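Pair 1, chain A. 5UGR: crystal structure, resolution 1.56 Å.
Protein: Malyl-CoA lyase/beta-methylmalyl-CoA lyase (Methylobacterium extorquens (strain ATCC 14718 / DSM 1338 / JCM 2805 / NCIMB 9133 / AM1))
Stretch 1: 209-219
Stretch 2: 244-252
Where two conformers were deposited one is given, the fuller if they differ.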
# COMPACT_ATOMS: atom_id res chain seq x y z
N ALA A 209 20.57 12.39 -4.06
CA ALA A 209 20.42 12.01 -2.67
C ALA A 209 19.97 13.16 -1.79
O ALA A 209 19.03 13.04 -0.99
CB ALA A 209 21.72 11.43 -2.14
N GLN A 210 20.67 14.29 -1.93
CA GLN A 210 20.33 15.47 -1.10
C GLN A 210 18.93 16.00 -1.36
O GLN A 210 18.20 16.30 -0.44
CB GLN A 210 21.37 16.57 -1.31
CG GLN A 210 22.71 16.24 -0.62
CD GLN A 210 23.74 17.33 -0.82
OE1 GLN A 210 23.78 17.98 -1.85
NE2 GLN A 210 24.57 17.55 0.18
N ASN A 211 18.56 16.08 -2.64
CA ASN A 211 17.25 16.59 -2.97
C ASN A 211 16.17 15.63 -2.52
O ASN A 211 15.12 16.04 -2.03
CB ASN A 211 17.10 16.88 -4.45
CG ASN A 211 17.68 18.26 -4.88
OD1 ASN A 211 16.96 19.27 -4.93
ND2 ASN A 211 18.96 18.29 -5.18
N ARG A 212 16.35 14.33 -2.72
CA ARG A 212 15.30 13.40 -2.29
C ARG A 212 15.11 13.43 -0.80
O ARG A 212 13.96 13.44 -0.33
CB ARG A 212 15.56 11.98 -2.78
CG ARG A 212 14.35 11.07 -2.56
CD ARG A 212 14.58 9.71 -3.21
NE ARG A 212 13.51 8.82 -2.82
CZ ARG A 212 13.46 7.54 -3.12
NH1 ARG A 212 14.44 6.97 -3.85
NH2 ARG A 212 12.48 6.82 -2.60
N MET A 213 16.21 13.45 -0.06
CA MET A 213 16.07 13.55 1.40
C MET A 213 15.46 14.87 1.85
O MET A 213 14.60 14.87 2.74
CB MET A 213 17.42 13.32 2.10
CG MET A 213 17.30 13.05 3.59
SD MET A 213 18.84 13.14 4.50
CE MET A 213 18.92 14.91 4.70
N LEU A 214 15.88 15.95 1.20
CA LEU A 214 15.29 17.27 1.46
C LEU A 214 13.78 17.27 1.30
O LEU A 214 13.04 17.78 2.15
CB LEU A 214 15.92 18.30 0.55
CG LEU A 214 15.28 19.71 0.55
CD1 LEU A 214 15.83 20.52 1.68
CD2 LEU A 214 15.42 20.37 -0.77
N VAL A 215 13.30 16.74 0.17
CA VAL A 215 11.86 16.72 -0.10
C VAL A 215 11.13 15.91 0.98
O VAL A 215 10.07 16.36 1.50
CB VAL A 215 11.57 16.24 -1.54
CG1 VAL A 215 10.07 15.85 -1.70
CG2 VAL A 215 12.01 17.29 -2.52
N ALA A 216 11.69 14.78 1.39
CA ALA A 216 11.04 13.99 2.43
C ALA A 216 10.95 14.83 3.71
O ALA A 216 9.93 14.81 4.43
CB ALA A 216 11.81 12.70 2.67
N CYS A 217 12.06 15.44 4.10
CA CYS A 217 12.05 16.27 5.31
C CYS A 217 11.08 17.41 5.27
O CYS A 217 10.31 17.64 6.21
CB CYS A 217 13.48 16.84 5.54
SG CYS A 217 14.67 15.61 6.15
N ARG A 218 11.11 18.15 4.17
CA ARG A 218 10.29 19.37 4.06
C ARG A 218 8.80 19.05 3.88
O ARG A 218 7.94 19.85 4.26
CB ARG A 218 10.84 20.31 2.97
CG ARG A 218 12.19 20.87 3.33
CD ARG A 218 12.08 21.87 4.44
NE ARG A 218 13.34 22.58 4.70
CZ ARG A 218 13.72 23.04 5.90
NH1 ARG A 218 12.98 22.81 6.97
NH2 ARG A 218 14.86 23.67 6.03
N ALA A 219 8.49 17.87 3.30
CA ALA A 219 7.11 17.44 3.19
C ALA A 219 6.54 17.14 4.57
O ALA A 219 5.39 17.47 4.83
CB ALA A 219 7.01 16.20 2.35
N ARG A 244 26.08 25.10 -0.96
CA ARG A 244 25.31 24.42 -2.00
C ARG A 244 24.07 23.74 -1.39
O ARG A 244 22.93 23.95 -1.85
CB ARG A 244 26.18 23.42 -2.78
CG ARG A 244 25.40 22.62 -3.77
CD ARG A 244 26.21 21.74 -4.72
NE ARG A 244 26.92 20.67 -4.05
CZ ARG A 244 28.21 20.68 -3.71
NH1 ARG A 244 29.02 21.70 -3.97
NH2 ARG A 244 28.71 19.61 -3.12
N CYS A 245 24.23 22.98 -0.30
CA CYS A 245 23.04 22.37 0.28
C CYS A 245 22.17 23.39 0.98
O CYS A 245 20.95 23.24 0.99
CB CYS A 245 23.39 21.20 1.15
SG CYS A 245 24.16 21.53 2.71
N ALA A 246 22.76 24.43 1.55
CA ALA A 246 21.92 25.50 2.15
C ALA A 246 21.03 26.12 1.09
O ALA A 246 19.86 26.49 1.39
CB ALA A 246 22.80 26.55 2.79
N ALA A 247 21.55 26.29 -0.13
CA ALA A 247 20.76 26.89 -1.21
C ALA A 247 19.51 26.08 -1.51
O ALA A 247 18.49 26.64 -1.89
CB ALA A 247 21.59 27.08 -2.46
N LEU A 248 19.61 24.77 -1.38
CA LEU A 248 18.43 23.88 -1.55
C LEU A 248 17.40 23.98 -0.45
O LEU A 248 16.24 23.56 -0.62
CB LEU A 248 18.84 22.45 -1.56
CG LEU A 248 19.66 21.93 -2.63
CD1 LEU A 248 20.02 20.45 -2.37
CD2 LEU A 248 18.93 22.08 -4.00
N GLY A 249 17.84 24.40 0.73
CA GLY A 249 16.98 24.37 1.91
C GLY A 249 17.47 23.56 3.08
O GLY A 249 16.71 23.37 4.05
N PHE A 250 18.68 22.99 3.00
CA PHE A 250 19.21 22.30 4.18
C PHE A 250 19.44 23.31 5.31
O PHE A 250 19.74 24.49 5.06
CB PHE A 250 20.54 21.62 3.89
CG PHE A 250 20.44 20.26 3.22
CD1 PHE A 250 19.85 20.11 1.96
CD2 PHE A 250 20.80 19.14 3.91
CE1 PHE A 250 19.70 18.85 1.38
CE2 PHE A 250 20.67 17.89 3.34
CZ PHE A 250 20.11 17.74 2.07
N GLU A 251 19.31 22.82 6.54
CA GLU A 251 19.33 23.66 7.73
C GLU A 251 20.61 23.61 8.51
O GLU A 251 20.81 24.47 9.37
CB GLU A 251 18.16 23.10 8.62
CG GLU A 251 17.85 23.83 9.80
CD GLU A 251 16.47 23.48 10.29
OE1 GLU A 251 16.34 23.72 11.48
OE2 GLU A 251 15.61 23.10 9.42
N GLY A 252 21.47 22.61 8.24
CA GLY A 252 22.75 22.50 8.94
C GLY A 252 23.62 21.44 8.36
O GLY A 252 23.23 20.76 7.39
O HOH W 1 26.35 17.81 -2.96
O HOH W 2 13.02 23.22 10.13

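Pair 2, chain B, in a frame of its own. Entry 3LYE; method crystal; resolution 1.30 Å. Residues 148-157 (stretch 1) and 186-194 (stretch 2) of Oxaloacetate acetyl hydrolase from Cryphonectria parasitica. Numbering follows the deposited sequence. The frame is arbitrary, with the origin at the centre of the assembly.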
# COMPACT_ATOMS: atom_id res chain seq x y z
N ARG B 148 19.12 -17.26 9.07
CA ARG B 148 18.42 -15.98 9.16
C ARG B 148 19.36 -14.88 9.65
O ARG B 148 19.45 -13.79 9.05
CB ARG B 148 17.14 -16.10 10.05
CG ARG B 148 16.28 -17.33 9.55
CD ARG B 148 14.77 -17.46 9.50
NE ARG B 148 14.28 -17.73 10.77
CZ ARG B 148 13.16 -18.34 11.23
NH1 ARG B 148 12.31 -19.18 10.57
NH2 ARG B 148 13.01 -18.18 12.51
N ILE B 149 20.10 -15.15 10.72
CA ILE B 149 20.99 -14.14 11.26
C ILE B 149 22.05 -13.75 10.21
O ILE B 149 22.32 -12.58 10.00
CB ILE B 149 21.65 -14.61 12.56
CG1 ILE B 149 20.60 -14.92 13.65
CG2 ILE B 149 22.63 -13.58 13.05
CD1 ILE B 149 19.79 -13.73 14.07
N ARG B 150 22.63 -14.75 9.56
CA ARG B 150 23.65 -14.52 8.55
C ARG B 150 23.16 -13.63 7.44
O ARG B 150 23.86 -12.73 6.99
CB ARG B 150 24.08 -15.90 7.98
CG ARG B 150 25.37 -16.04 7.30
CD ARG B 150 25.73 -17.52 7.08
NE ARG B 150 25.99 -18.24 8.33
CZ ARG B 150 25.38 -19.35 8.72
NH1 ARG B 150 24.45 -19.94 7.99
NH2 ARG B 150 25.70 -19.89 9.88
N ALA B 151 21.96 -13.92 6.95
CA ALA B 151 21.39 -13.12 5.87
C ALA B 151 21.22 -11.66 6.30
O ALA B 151 21.51 -10.73 5.55
CB ALA B 151 20.07 -13.72 5.40
N ALA B 152 20.72 -11.46 7.51
CA ALA B 152 20.50 -10.14 8.05
C ALA B 152 21.79 -9.35 8.22
O ALA B 152 21.88 -8.20 7.79
CB ALA B 152 19.73 -10.24 9.35
N VAL B 153 22.81 -9.96 8.82
CA VAL B 153 24.08 -9.32 9.05
C VAL B 153 24.75 -8.99 7.72
O VAL B 153 25.29 -7.90 7.54
CB VAL B 153 24.98 -10.20 9.93
CG1 VAL B 153 26.40 -9.66 9.97
CG2 VAL B 153 24.43 -10.27 11.31
N ALA B 154 24.75 -9.92 6.78
CA ALA B 154 25.38 -9.64 5.50
C ALA B 154 24.74 -8.43 4.84
O ALA B 154 25.43 -7.66 4.16
CB ALA B 154 25.32 -10.84 4.57
N THR B 155 23.42 -8.31 4.97
CA THR B 155 22.73 -7.18 4.37
C THR B 155 23.13 -5.85 4.99
O THR B 155 23.43 -4.89 4.27
CB THR B 155 21.21 -7.34 4.49
OG1 THR B 155 20.80 -8.52 3.82
CG2 THR B 155 20.46 -6.16 3.86
N LYS B 156 23.14 -5.80 6.31
CA LYS B 156 23.51 -4.55 6.98
C LYS B 156 24.94 -4.16 6.61
O LYS B 156 25.23 -2.98 6.42
CB LYS B 156 23.22 -4.58 8.47
CG LYS B 156 24.16 -5.28 9.35
CD LYS B 156 23.57 -5.65 10.73
CE LYS B 156 24.58 -6.23 11.73
NZ LYS B 156 25.44 -5.21 12.47
N ARG B 157 25.83 -5.14 6.46
CA ARG B 157 27.20 -4.87 6.08
C ARG B 157 27.30 -4.38 4.63
O ARG B 157 28.02 -3.40 4.33
CB ARG B 157 28.04 -6.12 6.26
CG ARG B 157 28.33 -6.38 7.71
CD ARG B 157 29.13 -7.68 7.95
NE ARG B 157 30.28 -7.85 7.03
CZ ARG B 157 31.47 -7.26 7.16
NH1 ARG B 157 32.40 -7.47 6.24
NH2 ARG B 157 31.73 -6.48 8.19
N ALA B 186 26.02 -18.14 19.40
CA ALA B 186 26.21 -18.42 17.99
C ALA B 186 25.79 -17.21 17.16
O ALA B 186 26.46 -16.84 16.19
CB ALA B 186 25.47 -19.66 17.57
N ALA B 187 24.68 -16.58 17.52
CA ALA B 187 24.20 -15.40 16.80
C ALA B 187 25.17 -14.24 16.90
O ALA B 187 25.40 -13.52 15.93
CB ALA B 187 22.82 -14.98 17.29
N ARG B 188 25.74 -14.06 18.08
CA ARG B 188 26.74 -13.03 18.30
C ARG B 188 27.93 -13.30 17.32
O ARG B 188 28.43 -12.38 16.66
CB ARG B 188 27.25 -13.13 19.74
CG ARG B 188 28.41 -12.20 20.11
CD ARG B 188 29.06 -12.70 21.41
NE ARG B 188 29.64 -14.01 21.10
CZ ARG B 188 29.90 -15.00 21.96
NH1 ARG B 188 30.41 -16.13 21.46
NH2 ARG B 188 29.68 -14.91 23.27
N ASP B 189 28.38 -14.55 17.22
CA ASP B 189 29.50 -14.88 16.34
C ASP B 189 29.18 -14.58 14.89
O ASP B 189 30.07 -14.22 14.11
CB ASP B 189 29.96 -16.30 16.53
CG ASP B 189 30.72 -16.49 17.80
OD1 ASP B 189 30.99 -15.51 18.57
OD2 ASP B 189 31.05 -17.67 18.02
N GLU B 190 27.91 -14.72 14.52
CA GLU B 190 27.48 -14.44 13.15
C GLU B 190 27.34 -12.94 12.87
O GLU B 190 27.12 -12.56 11.71
CB GLU B 190 26.21 -15.18 12.77
CG GLU B 190 26.27 -16.67 12.81
CD GLU B 190 27.08 -17.29 11.69
OE1 GLU B 190 27.30 -16.64 10.65
OE2 GLU B 190 27.45 -18.46 11.85
N GLY B 191 27.41 -12.11 13.91
CA GLY B 191 27.34 -10.67 13.75
C GLY B 191 26.19 -9.92 14.40
O GLY B 191 26.10 -8.72 14.22
N ALA B 192 25.31 -10.60 15.13
CA ALA B 192 24.24 -9.90 15.79
C ALA B 192 24.87 -8.95 16.82
O ALA B 192 25.89 -9.25 17.46
CB ALA B 192 23.28 -10.85 16.41
N ASP B 193 24.23 -7.80 17.00
CA ASP B 193 24.69 -6.78 17.90
C ASP B 193 24.21 -6.82 19.34
O ASP B 193 24.88 -6.33 20.24
CB ASP B 193 24.26 -5.42 17.33
CG ASP B 193 24.82 -5.16 15.95
OD1 ASP B 193 24.05 -5.11 14.96
OD2 ASP B 193 26.05 -4.95 15.85
N VAL B 194 23.03 -7.41 19.53
CA VAL B 194 22.40 -7.52 20.82
C VAL B 194 21.63 -8.81 20.87
O VAL B 194 21.13 -9.28 19.85
CB VAL B 194 21.35 -6.35 20.96
CG1 VAL B 194 20.60 -6.39 22.28
CG2 VAL B 194 22.00 -4.98 20.72
O HOH W 3 27.39 -7.00 12.58

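Pairs 1 and 2 share one backbone arrangement: a helix (A:Ala209–A:Ala219; B:Arg148–B:Arg157) packs against the last turn of a second helix and the loop that follows it, and 14 central residues superpose with an RMSD of 0.7 Å. In both, the second helix ends in a Schellman motif at a glycine of positive phi, A:Gly249 (phi/psi 122/4°) matching B:Gly191 (118/2°). The chain is tied back by A:Phe250 N to A:Cys245 O (3.0 Å) in pair 1 and by B:Ala192 N to B:Ala187 O (3.0 Å) in pair 2. At these backbone angles a CB would jam against the preceding carbonyl O, which by itself calls for glycine; an ideal CB would also lie tight against A:Leu214 CD1 in pair 1 or clash with B:Val153 CG1 in pair 2.

That packing residue is itself a matched position. A:Leu214 reaches A:Leu248 O with CD2 (3.3 Å) and A:Gly249 C with CD1 (3.7 Å). The shorter B:Val153 makes similar contacts, CG1 to B:Glu190 O (3.5 Å) and CG2 to B:Gly191 C (3.6 Å), with the chains closer. A:Leu214 CA lies 6.9 Å from A:Phe250 CA, the nearest across the pair. B:Val153 CA lies 5.9 Å from B:Gly191 CA.

One turn earlier, A:Gln210 matches B:Ile149, both with CA-to-CB toward the other stretch and chi1 m. A:Gln210 sets CB 3.8 Å from A:Phe250 CZ, and its OE1 accepts from water 1, which in turn accepts from A:Arg244 NH2. B:Ile149 is purely apolar, its CG1 4.3 Å from B:Ala187 CB and its CG2 4.4 Å from B:Ala192 CB.

The sharpest change of chemistry is at A:Asn211/A:Leu248 against B:Arg150/B:Glu190. In pair 1, A:Asn211 OD1 lies 3.6 Å from A:Leu248 CD2. In pair 2 a two-pronged salt bridge spans the gap, B:Arg150 NE to B:Glu190 OE1 (3.1 Å) and NH2 to OE2 (3.0 Å), with OE2 at the edge of the guanidinium.

A:Phe250 and B:Ala192 divide the volume differently. The CA-to-CB bond of A:Phe250 points away, but the ring comes back to the first helix, with CE2 3.7 Å from A:Met213 CE, CE1 3.9 Å from A:Leu214 CB and its edge at A:Gln210 O. At the matched positions pair 2 has only the methyls of B:Ala192 and B:Ala152.

Both pairs place a cation beside the loop, but from different positions. In pair 1 it is A:Arg218, whose NH2 donates to A:Gly249 O (2.7 Å) and forms a salt bridge with A:Glu251 OE2 (3.5 Å); water 2 links A:Arg218 NH1 to the same OE2. In pair 2 it is B:Lys156, which matches A:Cys217: NZ bonds B:Asp193 OD1 (2.9 Å), at the position of A:Glu251, and reaches B:Gly191 O through water 3. Thus the glycine carbonyl is bound directly in one pair and through water in the other.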